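Local coordinates for intracellular protein transport protein USO1 (Saccharomyces cerevisiae S288c, PDB 6LSU) that is required for protein transport from the endoplasmic reticulum to the Golgi complex, at residues I578-L583 / K625-M630. Residues are numbered along the deposited sequence; the frame is centred on the assembly and turned at random.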
ATOM      1  N   ILE A 578     -12.336   0.548 -25.108  1.00 58.94           N
ATOM      2  CA  ILE A 578     -12.048  -0.476 -26.152  1.00 59.45           C
ATOM      3  C   ILE A 578     -11.255   0.114 -27.309  1.00 58.52           C
ATOM      4  O   ILE A 578     -10.172  -0.390 -27.616  1.00 60.80           O
ATOM      5  CB  ILE A 578     -13.361  -1.137 -26.587  1.00 55.75           C
ATOM      6  CG1 ILE A 578     -14.091  -1.676 -25.367  1.00 59.55           C
ATOM      7  CG2 ILE A 578     -13.114  -2.196 -27.640  1.00 53.10           C
ATOM      8  CD1 ILE A 578     -15.199  -2.675 -25.677  1.00 70.20           C
ATOM      9  N   PRO A 579     -11.781   1.150 -28.020  1.00 65.57           N
ATOM     10  CA  PRO A 579     -11.039   1.847 -29.076  1.00 60.55           C
ATOM     11  C   PRO A 579      -9.718   2.471 -28.624  1.00 56.29           C
ATOM     12  O   PRO A 579      -8.760   2.382 -29.367  1.00 60.97           O
ATOM     13  CB  PRO A 579     -11.928   3.027 -29.487  1.00 64.32           C
ATOM     14  CG  PRO A 579     -13.306   2.673 -29.003  1.00 67.10           C
ATOM     15  CD  PRO A 579     -13.140   1.690 -27.862  1.00 65.53           C
ATOM     16  N   ILE A 580      -9.689   3.100 -27.448  1.00 61.34           N
ATOM     17  CA  ILE A 580      -8.450   3.772 -26.909  1.00 64.41           C
ATOM     18  C   ILE A 580      -7.354   2.707 -26.721  1.00 60.75           C
ATOM     19  O   ILE A 580      -6.153   2.956 -27.045  1.00 57.85           O
ATOM     20  CB  ILE A 580      -8.731   4.506 -25.584  1.00 66.12           C
ATOM     21  CG1 ILE A 580      -9.683   5.686 -25.791  1.00 67.95           C
ATOM     22  CG2 ILE A 580      -7.428   4.939 -24.930  1.00 64.66           C
ATOM     23  CD1 ILE A 580     -10.050   6.416 -24.503  1.00 71.24           C
ATOM     24  N   SER A 581      -7.764   1.521 -26.283  1.00 53.03           N
ATOM     25  CA  SER A 581      -6.825   0.436 -25.960  1.00 58.14           C
ATOM     26  C   SER A 581      -6.163  -0.008 -27.249  1.00 55.63           C
ATOM     27  O   SER A 581      -4.925   0.106 -27.303  1.00 53.68           O
ATOM     28  CB  SER A 581      -7.510  -0.664 -25.205  1.00 61.60           C
ATOM     29  OG  SER A 581      -7.907  -0.193 -23.929  1.00 58.23           O
ATOM     30  N   TYR A 582      -6.943  -0.414 -28.267  1.00 60.69           N
ATOM     31  CA  TYR A 582      -6.392  -0.743 -29.629  1.00 55.50           C
ATOM     32  C   TYR A 582      -5.569   0.418 -30.170  1.00 55.00           C
ATOM     33  O   TYR A 582      -4.416   0.167 -30.587  1.00 60.97           O
ATOM     34  CB  TYR A 582      -7.472  -1.059 -30.655  1.00 50.27           C
ATOM     35  CG  TYR A 582      -8.200  -2.354 -30.417  1.00 47.70           C
ATOM     36  CD1 TYR A 582      -7.538  -3.575 -30.455  1.00 48.34           C
ATOM     37  CD2 TYR A 582      -9.563  -2.360 -30.165  1.00 48.28           C
ATOM     38  CE1 TYR A 582      -8.203  -4.768 -30.180  1.00 50.53           C
ATOM     39  CE2 TYR A 582     -10.263  -3.535 -29.924  1.00 52.39           C
ATOM     40  CZ  TYR A 582      -9.575  -4.754 -29.928  1.00 58.85           C
ATOM     41  OH  TYR A 582     -10.284  -5.920 -29.716  1.00 60.79           O
ATOM     42  N   LEU A 583      -6.099   1.640 -30.142  1.00 54.83           N
ATOM     43  CA  LEU A 583      -5.420   2.777 -30.822  1.00 63.55           C
ATOM     44  C   LEU A 583      -4.049   3.034 -30.195  1.00 63.31           C
ATOM     45  O   LEU A 583      -3.039   2.927 -30.938  1.00 70.46           O
ATOM     46  CB  LEU A 583      -6.318   4.018 -30.772  1.00 69.17           C
ATOM     47  CG  LEU A 583      -7.361   4.049 -31.878  1.00 66.99           C
ATOM     48  CD1 LEU A 583      -8.487   4.987 -31.518  1.00 68.64           C
ATOM     49  CD2 LEU A 583      -6.707   4.423 -33.193  1.00 70.45           C
ATOM     50  N   LYS A 625     -10.974  10.568 -32.265  1.00 74.03           N
ATOM     51  CA  LYS A 625     -10.657  11.284 -33.514  1.00 73.16           C
ATOM     52  C   LYS A 625      -9.162  11.608 -33.489  1.00 67.47           C
ATOM     53  O   LYS A 625      -8.496  11.315 -34.511  1.00 69.98           O
ATOM     54  CB  LYS A 625     -11.653  12.433 -33.690  1.00 84.59           C
ATOM     55  CG  LYS A 625     -11.160  13.702 -34.364  1.00 83.94           C
ATOM     56  CD  LYS A 625     -12.273  14.719 -34.442  1.00 90.45           C
ATOM     57  CE  LYS A 625     -11.798  16.153 -34.324  1.00102.74           C
ATOM     58  NZ  LYS A 625     -12.950  17.074 -34.126  1.00107.32           N
ATOM     59  N   CYS A 626      -8.620  12.126 -32.384  1.00 64.15           N
ATOM     60  CA  CYS A 626      -7.173  12.504 -32.332  1.00 68.10           C
ATOM     61  C   CYS A 626      -6.293  11.227 -32.344  1.00 73.59           C
ATOM     62  O   CYS A 626      -5.185  11.240 -32.947  1.00 65.39           O
ATOM     63  CB  CYS A 626      -6.866  13.392 -31.130  1.00 73.10           C
ATOM     64  SG  CYS A 626      -7.801  14.964 -31.064  1.00 78.25           S
ATOM     65  N   LEU A 627      -6.754  10.124 -31.730  1.00 66.33           N
ATOM     66  CA  LEU A 627      -5.936   8.888 -31.629  1.00 68.35           C
ATOM     67  C   LEU A 627      -5.835   8.227 -32.996  1.00 70.65           C
ATOM     68  O   LEU A 627      -4.658   7.826 -33.385  1.00 71.23           O
ATOM     69  CB  LEU A 627      -6.520   7.935 -30.579  1.00 71.19           C
ATOM     70  CG  LEU A 627      -6.159   8.292 -29.137  1.00 69.19           C
ATOM     71  CD1 LEU A 627      -6.752   7.268 -28.166  1.00 67.91           C
ATOM     72  CD2 LEU A 627      -4.649   8.392 -28.991  1.00 63.60           C
ATOM     73  N   VAL A 628      -6.978   8.115 -33.697  1.00 68.80           N
ATOM     74  CA  VAL A 628      -7.017   7.717 -35.133  1.00 65.29           C
ATOM     75  C   VAL A 628      -6.058   8.623 -35.910  1.00 58.11           C
ATOM     76  O   VAL A 628      -5.296   8.112 -36.676  1.00 66.62           O
ATOM     77  CB  VAL A 628      -8.419   7.757 -35.764  1.00 62.41           C
ATOM     78  CG1 VAL A 628      -8.310   7.507 -37.261  1.00 63.36           C
ATOM     79  CG2 VAL A 628      -9.345   6.723 -35.150  1.00 63.97           C
ATOM     80  N   THR A 629      -6.141   9.930 -35.745  1.00 63.02           N
ATOM     81  CA  THR A 629      -5.301  10.894 -36.512  1.00 66.44           C
ATOM     82  C   THR A 629      -3.848  10.579 -36.178  1.00 67.04           C
ATOM     83  O   THR A 629      -3.026  10.502 -37.095  1.00 75.77           O
ATOM     84  CB  THR A 629      -5.634  12.346 -36.166  1.00 66.52           C
ATOM     85  OG1 THR A 629      -7.042  12.510 -36.329  1.00 62.63           O
ATOM     86  CG2 THR A 629      -4.814  13.349 -36.954  1.00 65.22           C
ATOM     87  N   MET A 630      -3.551  10.406 -34.888  1.00 74.30           N
ATOM     88  CA  MET A 630      -2.172  10.149 -34.385  1.00 70.73           C
ATOM     89  C   MET A 630      -1.612   8.848 -35.007  1.00 73.00           C
ATOM     90  O   MET A 630      -0.413   8.788 -35.446  1.00 61.39           O
ATOM     91  CB  MET A 630      -2.194  10.007 -32.873  1.00 74.09           C
ATOM     92  CG  MET A 630      -0.845  10.299 -32.276  1.00 81.15           C
ATOM     93  SD  MET A 630      -0.798   9.918 -30.524  1.00 74.29           S
ATOM     94  CE  MET A 630      -2.033  11.077 -29.929  1.00 79.52           C
TER
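The helices carrying Leu583 and Leu627 run nearly parallel; the axes of 578-583 and 625-630 come within 10.1 Å and are inclined by 18°. The two segments lie in the successive armadillo repeats ARM 9 and ARM 10 of the globular head, and the contact is part of the packing that joins one repeat to the next. It is buried, its side-chain contacts are all apolar, and no hydrogen bond crosses it. Leu583 and Leu627 carry most of the contact. With CG of Leu583 anti to the carbonyl carbon (chi1 -84°), its two methyls are carried to 625-630 and touch different parts of it. CD1 meets Leu627 CB at 3.7 Å, while CD2 comes up to the backbone at Val628 N, also 3.7 Å away. Val628 CG2 covers the same branch, 4.0 Å from Leu583 CD2. Ile624 and Leu631, on the same helix as Leu627, also touch Leu583. Shortening Leu583 to an alanine is likely to open a gap beside Leu627 CB and take away the apolar contact with Val628 CG2. Leu627 extends the contact back by one helical turn towards Ile580, whose side chain it meets at a slant. Phe670 of helix 660-673 packs on Leu627 as well, and Phe701 touches Ile580. Both Ile580 branches come near Leu627 CD1; CG2, set anti to the backbone N, lies 4.0 Å from it.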